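PDB 4GM6: PfkB family carbohydrate kinase from Listeria grayi DSM 20601, which probably acts as a kinase of the PfkB family, transferring a phosphate group to a carbohydrate or related substrate. Local coordinates for residues T73-V78 against A100-A105; T160-T165 against K194-E199; C215-M220 against E247-T252; V313-A318 against K336-F341. All coordinates share one frame; numbering follows the deposited sequence.

Contact 1: residues T73-V78 against A100-A105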
loop_
_atom_site.group_PDB
_atom_site.type_symbol
_atom_site.label_atom_id
_atom_site.label_comp_id
_atom_site.label_asym_id
_atom_site.label_seq_id
_atom_site.Cartn_x
_atom_site.Cartn_y
_atom_site.Cartn_z
ATOM N N THR C 73 -6.371 -33.767 -8.452
ATOM C CA THR C 73 -6.887 -33.916 -7.102
ATOM C C THR C 73 -8.335 -33.444 -7.012
ATOM O O THR C 73 -8.817 -32.697 -7.877
ATOM C CB THR C 73 -6.037 -33.124 -6.084
ATOM O OG1 THR C 73 -5.956 -31.751 -6.490
ATOM C CG2 THR C 73 -4.633 -33.708 -5.979
ATOM N N ARG C 74 -9.012 -33.881 -5.956
ATOM C CA ARG C 74 -10.391 -33.514 -5.689
ATOM C C ARG C 74 -10.571 -33.470 -4.180
ATOM O O ARG C 74 -9.834 -34.126 -3.429
ATOM C CB ARG C 74 -11.335 -34.559 -6.271
ATOM C CG ARG C 74 -11.312 -35.870 -5.501
ATOM C CD ARG C 74 -12.143 -36.929 -6.193
ATOM N NE ARG C 74 -11.822 -37.043 -7.616
ATOM C CZ ARG C 74 -12.064 -38.124 -8.355
ATOM N NH1 ARG C 74 -12.618 -39.200 -7.812
ATOM N NH2 ARG C 74 -11.739 -38.135 -9.640
ATOM N N ILE C 75 -11.557 -32.710 -3.725
ATOM C CA ILE C 75 -11.737 -32.540 -2.293
ATOM C C ILE C 75 -13.200 -32.538 -1.900
ATOM O O ILE C 75 -14.013 -31.781 -2.452
ATOM C CB ILE C 75 -11.084 -31.238 -1.783
ATOM C CG1 ILE C 75 -11.068 -31.205 -0.249
ATOM C CG2 ILE C 75 -11.818 -30.014 -2.316
ATOM C CD1 ILE C 75 -10.395 -29.977 0.337
ATOM N N ALA C 76 -13.523 -33.396 -0.941
ATOM C CA ALA C 76 -14.841 -33.392 -0.326
ATOM C C ALA C 76 -14.851 -32.285 0.739
ATOM O O ALA C 76 -14.146 -32.377 1.745
ATOM C CB ALA C 76 -15.140 -34.751 0.288
ATOM N N THR C 77 -15.623 -31.227 0.505
ATOM C CA THR C 77 -15.686 -30.132 1.466
ATOM C C THR C 77 -17.030 -29.386 1.425
ATOM O O THR C 77 -17.873 -29.657 0.569
ATOM C CB THR C 77 -14.521 -29.146 1.264
ATOM O OG1 THR C 77 -14.254 -28.469 2.498
ATOM C CG2 THR C 77 -14.867 -28.129 0.174
ATOM N N VAL C 78 -17.226 -28.456 2.362
ATOM C CA VAL C 78 -18.472 -27.698 2.439
ATOM C C VAL C 78 -18.197 -26.210 2.598
ATOM O O VAL C 78 -17.381 -25.814 3.439
ATOM C CB VAL C 78 -19.333 -28.129 3.639
ATOM C CG1 VAL C 78 -20.614 -27.301 3.691
ATOM C CG2 VAL C 78 -19.639 -29.623 3.579
ATOM N N ALA C 100 -15.976 -30.661 -8.062
ATOM C CA ALA C 100 -17.227 -31.406 -8.204
ATOM C C ALA C 100 -17.817 -31.903 -6.876
ATOM O O ALA C 100 -19.012 -32.171 -6.791
ATOM C CB ALA C 100 -17.051 -32.584 -9.168
ATOM N N PHE C 101 -16.985 -32.057 -5.850
ATOM C CA PHE C 101 -17.470 -32.609 -4.584
ATOM C C PHE C 101 -17.521 -31.569 -3.464
ATOM O O PHE C 101 -17.619 -31.918 -2.287
ATOM C CB PHE C 101 -16.662 -33.857 -4.176
ATOM C CG PHE C 101 -16.738 -34.983 -5.180
ATOM C CD1 PHE C 101 -17.677 -35.998 -5.040
ATOM C CD2 PHE C 101 -15.880 -35.020 -6.271
ATOM C CE1 PHE C 101 -17.755 -37.023 -5.964
ATOM C CE2 PHE C 101 -15.958 -36.042 -7.202
ATOM C CZ PHE C 101 -16.894 -37.048 -7.046
ATOM N N VAL C 102 -17.450 -30.294 -3.840
ATOM C CA VAL C 102 -17.654 -29.211 -2.898
ATOM C C VAL C 102 -19.162 -29.087 -2.727
ATOM O O VAL C 102 -19.901 -29.049 -3.712
ATOM C CB VAL C 102 -17.079 -27.865 -3.417
ATOM C CG1 VAL C 102 -17.478 -26.706 -2.506
ATOM C CG2 VAL C 102 -15.555 -27.929 -3.553
ATOM N N VAL C 103 -19.621 -29.048 -1.484
ATOM C CA VAL C 103 -21.056 -28.946 -1.212
ATOM C C VAL C 103 -21.366 -27.572 -0.615
ATOM O O VAL C 103 -20.647 -27.102 0.278
ATOM C CB VAL C 103 -21.536 -30.045 -0.248
ATOM C CG1 VAL C 103 -22.981 -29.796 0.152
ATOM C CG2 VAL C 103 -21.387 -31.427 -0.880
ATOM N N GLU C 104 -22.415 -26.924 -1.119
ATOM C CA GLU C 104 -22.809 -25.598 -0.628
ATOM C C GLU C 104 -23.874 -25.738 0.458
ATOM O O GLU C 104 -24.919 -26.317 0.221
ATOM C CB GLU C 104 -23.376 -24.743 -1.763
ATOM C CG GLU C 104 -22.464 -24.572 -2.964
ATOM C CD GLU C 104 -22.756 -23.289 -3.731
ATOM O OE1 GLU C 104 -23.914 -23.074 -4.120
ATOM O OE2 GLU C 104 -21.824 -22.490 -3.944
ATOM N N ALA C 105 -23.614 -25.212 1.647
ATOM C CA ALA C 105 -24.611 -25.263 2.715
ATOM C C ALA C 105 -24.176 -24.428 3.916
ATOM O O ALA C 105 -23.011 -24.013 4.005
ATOM C CB ALA C 105 -24.871 -26.702 3.134
HETATM O O HOH W 1 -14.126 -31.746 -4.904
#
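Phe101 packs beside Arg74 across two parallel strands. The two side chains run the same way, and the guanidinium and ring planes are 25° apart. The nearest approach is Arg74 CD to Phe101 CE2, 4.0 Å. Phe101 CE2 lies over one face of the Arg74 guanidinium. Arg74 NH1 has partners outside the pair, the carbonyls of Leu147 and Lys149, which hold the end of the arginine side chain. Beside this pair the backbones do not bond directly. A water bridges the strands here: it accepts from Phe101 N at 3.0 Å and lies close to Ile75 O, at a separation short enough to be doubtful in detail.

Within these segments one backbone bond crosses directly. Thr77 O accepts from Val103 N at 2.8 Å, with a nearly straight N-H...O angle of 164°. Val103 also pairs with Val79. Thr77 meets Val102, CG2 to CG2 at 3.8 Å. With OG1 anti to the backbone N (chi1 -155°), the hydroxyl is directed to Gly31 O and the methyl is left for Val102.

Val78 lies on the other face of the sheet from Thr77. Its CA makes a C-H...O contact with Val103 O at 3.1 Å. Val78 CG1 packs 3.4 Å from Val103 O and 4.3 Å from Ala105 CB.

Strands 73-79 and 97-104 belong to a beta-alpha-beta unit, with helix 83-94 as the connection. Strand 97-104 is the edge of the nine-stranded sheet within this chain. Strand 73-79 lies between it and strand 27-30, and helix 133-136 covers Thr77 and Val78, while Phe101 O accepts from Trp142 NE1.

Contact 2: residues T160-T165 against K194-E199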
loop_
_atom_site.group_PDB
_atom_site.type_symbol
_atom_site.label_atom_id
_atom_site.label_comp_id
_atom_site.label_asym_id
_atom_site.label_seq_id
_atom_site.Cartn_x
_atom_site.Cartn_y
_atom_site.Cartn_z
ATOM N N THR C 160 -9.829 -32.369 10.777
ATOM C CA THR C 160 -11.184 -32.676 10.359
ATOM C C THR C 160 -11.930 -33.565 11.356
ATOM O O THR C 160 -13.067 -33.283 11.726
ATOM C CB THR C 160 -11.159 -33.331 8.977
ATOM O OG1 THR C 160 -10.682 -32.362 8.040
ATOM C CG2 THR C 160 -12.543 -33.795 8.579
ATOM N N ILE C 161 -11.292 -34.636 11.806
ATOM C CA ILE C 161 -11.986 -35.575 12.687
ATOM C C ILE C 161 -12.272 -34.969 14.064
ATOM O O ILE C 161 -13.105 -35.473 14.807
ATOM C CB ILE C 161 -11.208 -36.891 12.841
ATOM C CG1 ILE C 161 -9.791 -36.611 13.351
ATOM C CG2 ILE C 161 -11.178 -37.630 11.515
ATOM C CD1 ILE C 161 -9.028 -37.839 13.796
ATOM N N ALA C 162 -11.587 -33.879 14.391
ATOM C CA ALA C 162 -11.787 -33.190 15.667
ATOM C C ALA C 162 -12.995 -32.245 15.636
ATOM O O ALA C 162 -13.479 -31.803 16.681
ATOM C CB ALA C 162 -10.527 -32.407 16.048
ATOM N N LEU C 163 -13.480 -31.928 14.441
ATOM C CA LEU C 163 -14.478 -30.869 14.324
ATOM C C LEU C 163 -15.842 -31.288 14.859
ATOM O O LEU C 163 -16.574 -30.485 15.442
ATOM C CB LEU C 163 -14.565 -30.358 12.881
ATOM C CG LEU C 163 -13.323 -29.596 12.385
ATOM C CD1 LEU C 163 -13.501 -29.105 10.955
ATOM C CD2 LEU C 163 -12.986 -28.425 13.300
ATOM N N SER C 164 -16.185 -32.553 14.679
ATOM C CA SER C 164 -17.448 -33.046 15.189
ATOM C C SER C 164 -17.475 -34.566 15.157
ATOM O O SER C 164 -16.682 -35.200 14.467
ATOM C CB SER C 164 -18.602 -32.488 14.360
ATOM O OG SER C 164 -18.628 -33.108 13.090
ATOM N N THR C 165 -18.395 -35.154 15.904
ATOM C CA THR C 165 -18.490 -36.600 15.930
ATOM C C THR C 165 -18.993 -37.078 14.566
ATOM O O THR C 165 -18.622 -38.155 14.093
ATOM C CB THR C 165 -19.403 -37.091 17.070
ATOM O OG1 THR C 165 -20.760 -36.753 16.773
ATOM C CG2 THR C 165 -18.995 -36.441 18.387
ATOM N N LYS C 194 -6.128 -26.336 20.382
ATOM C CA LYS C 194 -7.335 -25.517 20.251
ATOM C C LYS C 194 -8.610 -26.319 19.994
ATOM O O LYS C 194 -9.692 -25.905 20.405
ATOM C CB LYS C 194 -7.152 -24.466 19.147
ATOM C CG LYS C 194 -6.608 -23.123 19.623
ATOM C CD LYS C 194 -5.233 -23.242 20.271
ATOM C CE LYS C 194 -4.637 -21.872 20.579
ATOM N NZ LYS C 194 -4.640 -20.966 19.390
ATOM N N LEU C 195 -8.492 -27.457 19.317
ATOM C CA LEU C 195 -9.682 -28.202 18.890
ATOM C C LEU C 195 -10.217 -29.211 19.888
ATOM O O LEU C 195 -11.413 -29.507 19.876
ATOM C CB LEU C 195 -9.455 -28.894 17.542
ATOM C CG LEU C 195 -9.380 -27.981 16.316
ATOM C CD1 LEU C 195 -9.309 -28.807 15.039
ATOM C CD2 LEU C 195 -10.582 -27.052 16.288
ATOM N N TRP C 196 -9.326 -29.836 20.662
ATOM C CA TRP C 196 -9.732 -30.861 21.633
ATOM C C TRP C 196 -8.701 -31.282 22.688
ATOM O O TRP C 196 -7.514 -31.032 22.548
ATOM C CB TRP C 196 -10.264 -32.076 20.912
ATOM C CG TRP C 196 -9.325 -32.589 19.925
ATOM C CD1 TRP C 196 -8.125 -32.065 19.597
ATOM C CD2 TRP C 196 -9.507 -33.728 19.103
ATOM N NE1 TRP C 196 -7.538 -32.815 18.623
ATOM C CE2 TRP C 196 -8.375 -33.840 18.297
ATOM C CE3 TRP C 196 -10.525 -34.660 18.964
ATOM C CZ2 TRP C 196 -8.230 -34.844 17.380
ATOM C CZ3 TRP C 196 -10.380 -35.647 18.058
ATOM C CH2 TRP C 196 -9.244 -35.742 17.275
ATOM N N GLU C 197 -9.198 -31.926 23.741
ATOM C CA GLU C 197 -8.365 -32.433 24.827
ATOM C C GLU C 197 -7.558 -33.625 24.325
ATOM O O GLU C 197 -7.988 -34.324 23.408
ATOM C CB GLU C 197 -9.227 -32.842 26.021
ATOM C CG GLU C 197 -10.058 -31.710 26.602
ATOM C CD GLU C 197 -10.902 -32.152 27.781
ATOM O OE1 GLU C 197 -11.633 -31.308 28.341
ATOM O OE2 GLU C 197 -10.837 -33.345 28.146
ATOM N N LEU C 198 -6.390 -33.855 24.915
ATOM C CA LEU C 198 -5.548 -34.950 24.472
ATOM C C LEU C 198 -6.256 -36.285 24.563
ATOM O O LEU C 198 -6.199 -37.089 23.638
ATOM C CB LEU C 198 -4.306 -35.022 25.342
ATOM C CG LEU C 198 -3.258 -33.934 25.197
ATOM C CD1 LEU C 198 -2.383 -33.852 26.426
ATOM C CD2 LEU C 198 -2.417 -34.145 23.958
ATOM N N GLU C 199 -6.949 -36.518 25.666
ATOM C CA GLU C 199 -7.602 -37.800 25.852
ATOM C C GLU C 199 -8.680 -38.086 24.840
ATOM O O GLU C 199 -8.791 -39.205 24.357
ATOM C CB GLU C 199 -8.114 -37.967 27.278
ATOM C CG GLU C 199 -7.031 -38.366 28.293
ATOM C CD GLU C 199 -6.476 -39.777 28.075
ATOM O OE1 GLU C 199 -7.015 -40.540 27.247
ATOM O OE2 GLU C 199 -5.490 -40.119 28.736
#
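Leu163, which packs on Leu195, donates from its backbone N to Thr160 O at 3.1 Å. This bond belongs to a short, weakly bonded helical turn, and the turn presents Ala162 to the 194-199 segment. No hydrogen bond crosses between the two segments. The contact is made by carbon atoms.

Its centre is Ala162 CB, which sits over one face of the Trp196 indole. The methyl is 3.4 Å from the centroid of the six-membered ring and only 9° off the ring normal, a clear CH-pi contact. Trp196 has CG between its backbone N and carbonyl carbon (chi1 54°), and this turns the indole flat against the alanine. Ile161 adds a second, oblique contact to the far end of the ring, CG1 to Trp196 CH2 at 4.1 Å.

Leu195 closes the other side of the methyl. Its CD1 is 3.9 Å from Ala162 CB, so the methyl touches both the leucine and the indole. Leu195 CD2 also meets Leu163 CD2 at 4.1 Å, where the two branched ends cross.

The indole has further neighbours. Tyr191 meets it with ring planes about 20° apart, and Ala201 and Ala204 of helix 198-208 touch it. Ser164 ends the turn and caps helix 165-180 through a bond from Trp167 N to its OG.

The contact joins the short helix after strand 153-157 to the loop after the adjacent strand 184-188. It lies at the C-terminal ends of these parallel strands, in the central sheet of the ribokinase-like (PfkB) fold.

Contact 3: residues C215-M220 against E247-T252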
loop_
_atom_site.group_PDB
_atom_site.type_symbol
_atom_site.label_atom_id
_atom_site.label_comp_id
_atom_site.label_asym_id
_atom_site.label_seq_id
_atom_site.Cartn_x
_atom_site.Cartn_y
_atom_site.Cartn_z
ATOM N N CYS C 215 1.509 -42.465 7.649
ATOM C CA CYS C 215 1.177 -41.597 8.779
ATOM C C CYS C 215 2.168 -40.457 8.968
ATOM O O CYS C 215 3.364 -40.690 9.104
ATOM C CB CYS C 215 1.107 -42.419 10.076
ATOM S SG CYS C 215 0.490 -41.497 11.516
ATOM N N SER C 216 1.669 -39.222 8.991
ATOM C CA SER C 216 2.500 -38.114 9.408
ATOM C C SER C 216 2.468 -37.972 10.926
ATOM O O SER C 216 1.490 -37.480 11.495
ATOM C CB SER C 216 2.079 -36.809 8.746
ATOM O OG SER C 216 2.986 -35.799 9.125
ATOM N N ALA C 217 3.529 -38.435 11.584
ATOM C CA ALA C 217 3.577 -38.404 13.041
ATOM C C ALA C 217 4.990 -38.135 13.528
ATOM O O ALA C 217 5.954 -38.702 13.000
ATOM C CB ALA C 217 3.035 -39.705 13.633
ATOM N N GLY C 218 5.103 -37.242 14.511
ATOM C CA GLY C 218 6.385 -36.927 15.134
ATOM C C GLY C 218 6.512 -37.589 16.495
ATOM O O GLY C 218 5.632 -38.346 16.916
ATOM N N GLN C 219 7.598 -37.298 17.203
ATOM C CA GLN C 219 7.797 -37.895 18.514
ATOM C C GLN C 219 6.770 -37.405 19.533
ATOM O O GLN C 219 6.425 -38.132 20.462
ATOM C CB GLN C 219 9.213 -37.656 19.037
ATOM C CG GLN C 219 9.573 -38.598 20.177
ATOM C CD GLN C 219 10.719 -38.093 21.031
ATOM O OE1 GLN C 219 11.320 -38.851 21.801
ATOM N NE2 GLN C 219 11.025 -36.805 20.906
ATOM N N MET C 220 6.289 -36.173 19.368
ATOM C CA MET C 220 5.247 -35.650 20.254
ATOM C C MET C 220 4.029 -36.556 20.157
ATOM O O MET C 220 3.452 -36.969 21.168
ATOM C CB MET C 220 4.860 -34.222 19.875
ATOM C CG MET C 220 6.025 -33.355 19.423
ATOM S SD MET C 220 6.625 -33.755 17.765
ATOM C CE MET C 220 5.582 -32.705 16.743
ATOM N N GLU C 247 2.621 -48.677 7.013
ATOM C CA GLU C 247 3.770 -48.916 6.120
ATOM C C GLU C 247 4.916 -47.860 6.256
ATOM O O GLU C 247 6.091 -48.209 6.354
ATOM C CB GLU C 247 3.255 -49.000 4.684
ATOM C CG GLU C 247 4.315 -49.227 3.614
ATOM C CD GLU C 247 3.701 -49.288 2.229
ATOM O OE1 GLU C 247 4.468 -49.215 1.227
ATOM O OE2 GLU C 247 2.448 -49.383 2.143
ATOM N N LEU C 248 4.591 -46.570 6.268
ATOM C CA LEU C 248 5.640 -45.554 6.541
ATOM C C LEU C 248 5.149 -44.327 7.279
ATOM O O LEU C 248 4.012 -43.909 7.079
ATOM C CB LEU C 248 6.426 -45.151 5.281
ATOM C CG LEU C 248 5.758 -44.344 4.173
ATOM C CD1 LEU C 248 6.832 -43.747 3.277
ATOM C CD2 LEU C 248 4.821 -45.222 3.356
ATOM N N PHE C 249 6.015 -43.814 8.164
ATOM C CA PHE C 249 5.761 -42.567 8.870
ATOM C C PHE C 249 6.595 -41.480 8.218
ATOM O O PHE C 249 7.608 -41.765 7.581
ATOM C CB PHE C 249 6.144 -42.674 10.348
ATOM C CG PHE C 249 5.329 -43.669 11.128
ATOM C CD1 PHE C 249 4.109 -43.305 11.687
ATOM C CD2 PHE C 249 5.786 -44.964 11.318
ATOM C CE1 PHE C 249 3.361 -44.213 12.417
ATOM C CE2 PHE C 249 5.041 -45.882 12.042
ATOM C CZ PHE C 249 3.825 -45.509 12.592
ATOM N N TYR C 250 6.175 -40.228 8.375
ATOM C CA TYR C 250 6.971 -39.114 7.868
ATOM C C TYR C 250 6.670 -37.869 8.676
ATOM O O TYR C 250 5.562 -37.703 9.174
ATOM C CB TYR C 250 6.688 -38.867 6.384
ATOM C CG TYR C 250 5.236 -38.576 6.063
ATOM C CD1 TYR C 250 4.307 -39.606 5.966
ATOM C CD2 TYR C 250 4.797 -37.275 5.833
ATOM C CE1 TYR C 250 2.978 -39.351 5.667
ATOM C CE2 TYR C 250 3.470 -37.007 5.529
ATOM C CZ TYR C 250 2.565 -38.049 5.448
ATOM O OH TYR C 250 1.243 -37.794 5.150
ATOM N N ALA C 251 7.664 -36.994 8.802
ATOM C CA ALA C 251 7.498 -35.752 9.526
ATOM C C ALA C 251 8.740 -34.912 9.331
ATOM O O ALA C 251 9.736 -35.388 8.781
ATOM C CB ALA C 251 7.278 -36.027 11.008
ATOM N N THR C 252 8.684 -33.661 9.774
ATOM C CA THR C 252 9.888 -32.846 9.801
ATOM C C THR C 252 10.356 -32.696 11.236
ATOM O O THR C 252 9.562 -32.721 12.163
ATOM C CB THR C 252 9.649 -31.454 9.202
ATOM O OG1 THR C 252 8.495 -30.877 9.811
ATOM C CG2 THR C 252 9.424 -31.542 7.711
#
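Ser216 lays its CB over a face of the Tyr250 ring in a CH-pi contact. The CB is 3.8 Å from the ring centroid and 26° off the normal, displaced toward the rim at CE2. Tyr250 has CG between its backbone N and carbonyl carbon (chi1 58°), which swings the ring back over the neighbouring strand.

The two strands run parallel and are bonded around Cys215. Its N donates to Leu248 O at 2.9 Å. Its O accepts from Tyr250 N, also at 2.9 Å, at a more bent angle of 145°. Beyond this the pairing slackens: Ala217 N to Tyr250 O, 3.2 Å, is a weak bond.

On the other face of the sheet Cys215 meets Phe249. The cysteine CB is 3.5 Å from Phe249 CD1, and its SG lies at the ring edge, a sulfur-aromatic contact. Ala217 CB adds a looser touch to Phe249 CD1 at 4.2 Å.

Strand 248-256 lies between strands 214-216 and 261-270 in the central sheet. Helix 235-242 covers Phe249 through Tyr236 and Met239, while helix 291-304 packs on Tyr250.

Contact 4: residues V313-A318 against K336-F341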
loop_
_atom_site.group_PDB
_atom_site.type_symbol
_atom_site.label_atom_id
_atom_site.label_comp_id
_atom_site.label_asym_id
_atom_site.label_seq_id
_atom_site.Cartn_x
_atom_site.Cartn_y
_atom_site.Cartn_z
ATOM N N VAL C 313 12.323 -38.222 0.663
ATOM C CA VAL C 313 12.646 -37.394 1.824
ATOM C C VAL C 313 13.472 -36.152 1.445
ATOM O O VAL C 313 13.317 -35.090 2.049
ATOM C CB VAL C 313 13.360 -38.196 2.928
ATOM C CG1 VAL C 313 14.822 -38.445 2.565
ATOM C CG2 VAL C 313 13.243 -37.480 4.268
ATOM N N LYS C 314 14.334 -36.270 0.442
ATOM C CA LYS C 314 15.159 -35.134 0.065
ATOM C C LYS C 314 14.336 -34.102 -0.681
ATOM O O LYS C 314 14.430 -32.897 -0.418
ATOM C CB LYS C 314 16.355 -35.568 -0.784
ATOM C CG LYS C 314 17.327 -34.422 -1.033
ATOM C CD LYS C 314 18.686 -34.936 -1.499
ATOM C CE LYS C 314 18.644 -35.421 -2.937
ATOM N NZ LYS C 314 20.015 -35.718 -3.449
ATOM N N PHE C 315 13.520 -34.586 -1.606
ATOM C CA PHE C 315 12.659 -33.723 -2.393
ATOM C C PHE C 315 11.660 -32.994 -1.502
ATOM O O PHE C 315 11.468 -31.771 -1.625
ATOM C CB PHE C 315 11.919 -34.569 -3.433
ATOM C CG PHE C 315 10.963 -33.781 -4.290
ATOM C CD1 PHE C 315 9.614 -33.741 -3.989
ATOM C CD2 PHE C 315 11.414 -33.097 -5.407
ATOM C CE1 PHE C 315 8.730 -33.025 -4.775
ATOM C CE2 PHE C 315 10.536 -32.388 -6.205
ATOM C CZ PHE C 315 9.191 -32.351 -5.885
ATOM N N ALA C 316 11.023 -33.743 -0.603
ATOM C CA ALA C 316 9.956 -33.196 0.230
ATOM C C ALA C 316 10.474 -32.168 1.227
ATOM O O ALA C 316 9.822 -31.161 1.468
ATOM C CB ALA C 316 9.205 -34.297 0.955
ATOM N N THR C 317 11.636 -32.422 1.821
ATOM C CA THR C 317 12.204 -31.437 2.730
ATOM C C THR C 317 12.549 -30.143 1.981
ATOM O O THR C 317 12.381 -29.049 2.517
ATOM C CB THR C 317 13.438 -31.978 3.471
ATOM O OG1 THR C 317 13.109 -33.241 4.068
ATOM C CG2 THR C 317 13.869 -30.999 4.554
ATOM N N ALA C 318 13.018 -30.269 0.741
ATOM C CA ALA C 318 13.308 -29.098 -0.080
ATOM C C ALA C 318 12.036 -28.322 -0.392
ATOM O O ALA C 318 12.014 -27.088 -0.353
ATOM C CB ALA C 318 14.007 -29.513 -1.363
ATOM N N LYS C 336 10.270 -29.304 -11.097
ATOM C CA LYS C 336 11.633 -29.043 -11.571
ATOM C C LYS C 336 12.346 -28.025 -10.672
ATOM O O LYS C 336 13.506 -28.206 -10.295
ATOM C CB LYS C 336 11.583 -28.571 -13.027
ATOM C CG LYS C 336 12.664 -27.592 -13.427
ATOM C CD LYS C 336 13.727 -28.273 -14.254
ATOM C CE LYS C 336 14.685 -27.249 -14.837
ATOM N NZ LYS C 336 15.879 -27.935 -15.387
ATOM N N THR C 337 11.636 -26.965 -10.312
ATOM C CA THR C 337 12.182 -25.952 -9.430
ATOM C C THR C 337 12.591 -26.560 -8.095
ATOM O O THR C 337 13.664 -26.275 -7.573
ATOM C CB THR C 337 11.155 -24.846 -9.177
ATOM O OG1 THR C 337 10.802 -24.243 -10.426
ATOM C CG2 THR C 337 11.725 -23.801 -8.245
ATOM N N ILE C 338 11.731 -27.404 -7.544
ATOM C CA ILE C 338 12.004 -28.066 -6.272
ATOM C C ILE C 338 13.169 -29.047 -6.395
ATOM O O ILE C 338 14.095 -29.046 -5.574
ATOM C CB ILE C 338 10.741 -28.793 -5.755
ATOM C CG1 ILE C 338 9.614 -27.776 -5.489
ATOM C CG2 ILE C 338 11.047 -29.571 -4.485
ATOM C CD1 ILE C 338 8.249 -28.418 -5.304
ATOM N N ALA C 339 13.136 -29.869 -7.439
ATOM C CA ALA C 339 14.200 -30.834 -7.683
ATOM C C ALA C 339 15.556 -30.148 -7.894
ATOM O O ALA C 339 16.583 -30.631 -7.403
ATOM C CB ALA C 339 13.852 -31.736 -8.864
ATOM N N ASP C 340 15.565 -29.025 -8.607
ATOM C CA ASP C 340 16.821 -28.321 -8.848
ATOM C C ASP C 340 17.362 -27.780 -7.526
ATOM O O ASP C 340 18.554 -27.862 -7.253
ATOM C CB ASP C 340 16.644 -27.177 -9.845
ATOM C CG ASP C 340 16.524 -27.661 -11.281
ATOM O OD1 ASP C 340 16.909 -28.812 -11.573
ATOM O OD2 ASP C 340 16.051 -26.875 -12.129
ATOM N N PHE C 341 16.481 -27.251 -6.688
ATOM C CA PHE C 341 16.943 -26.741 -5.409
ATOM C C PHE C 341 17.535 -27.864 -4.571
ATOM O O PHE C 341 18.611 -27.721 -3.986
ATOM C CB PHE C 341 15.831 -26.051 -4.628
ATOM C CG PHE C 341 16.270 -25.592 -3.263
ATOM C CD1 PHE C 341 17.263 -24.635 -3.128
ATOM C CD2 PHE C 341 15.724 -26.147 -2.126
ATOM C CE1 PHE C 341 17.688 -24.227 -1.876
ATOM C CE2 PHE C 341 16.140 -25.744 -0.867
ATOM C CZ PHE C 341 17.125 -24.790 -0.743
#
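Phe315 and Ile338 make the main aromatic contact between these two helices. Ile338 CG2 sits over one face of the phenyl ring, 3.7 Å from its centroid and 25° off the normal, a CH-pi contact displaced toward CE2. The side chains cross at about a right angle. Phe315 holds CG anti to the backbone N (chi1 178°), which extends the ring toward the other helix. Trp307 meets this ring edge-to-face.

Further apolar packing lies around it. Ala318 CB touches Phe341 CD2 at 3.9 Å, near the plane of that ring and at its edge. Ala318 CB is also 4.3 Å from Ile338 CG2. Ala339 CB lies 4.3 Å from Phe315 CE2.

Polar bonds stay within each helix. Thr317 OG1 donates to Val313 O at 2.7 Å, and this carbonyl also receives Thr317 N. On the outer side, Lys336 NZ and Asp340 OD2 form a salt bridge at 3.4 Å.

Phe341 also packs on Leu120 of a second subunit. The axes of segments 313-318 and 336-341 cross at 108°, 8.8 Å apart at the closest. Helix 335-344, the last in the chain, packs steeply across helix 309-323, which leans on helix 291-304 through Ala316. The pair forms the C-terminal end of this ribokinase-like fold.

The four contacts follow one another along the chain, and none nests in or crosses another. Contact 1 comes first and closes a loop of 21 residues, adding edge strand 97-104 to the central sheet. Contact 2 closes 28 residues and joins the turns after strands 153-157 and 184-188. Helix 198-208 then leads to strand 214-216, where contact 3 closes 26 residues and continues the same sheet. Contacts 1 and 3 lie on opposite sides of the chain's centre, their own centres about 27 Å apart. Contact 4 closes 17 residues and packs the last two helices together; its nearest atoms are about 5 Å from contact 3.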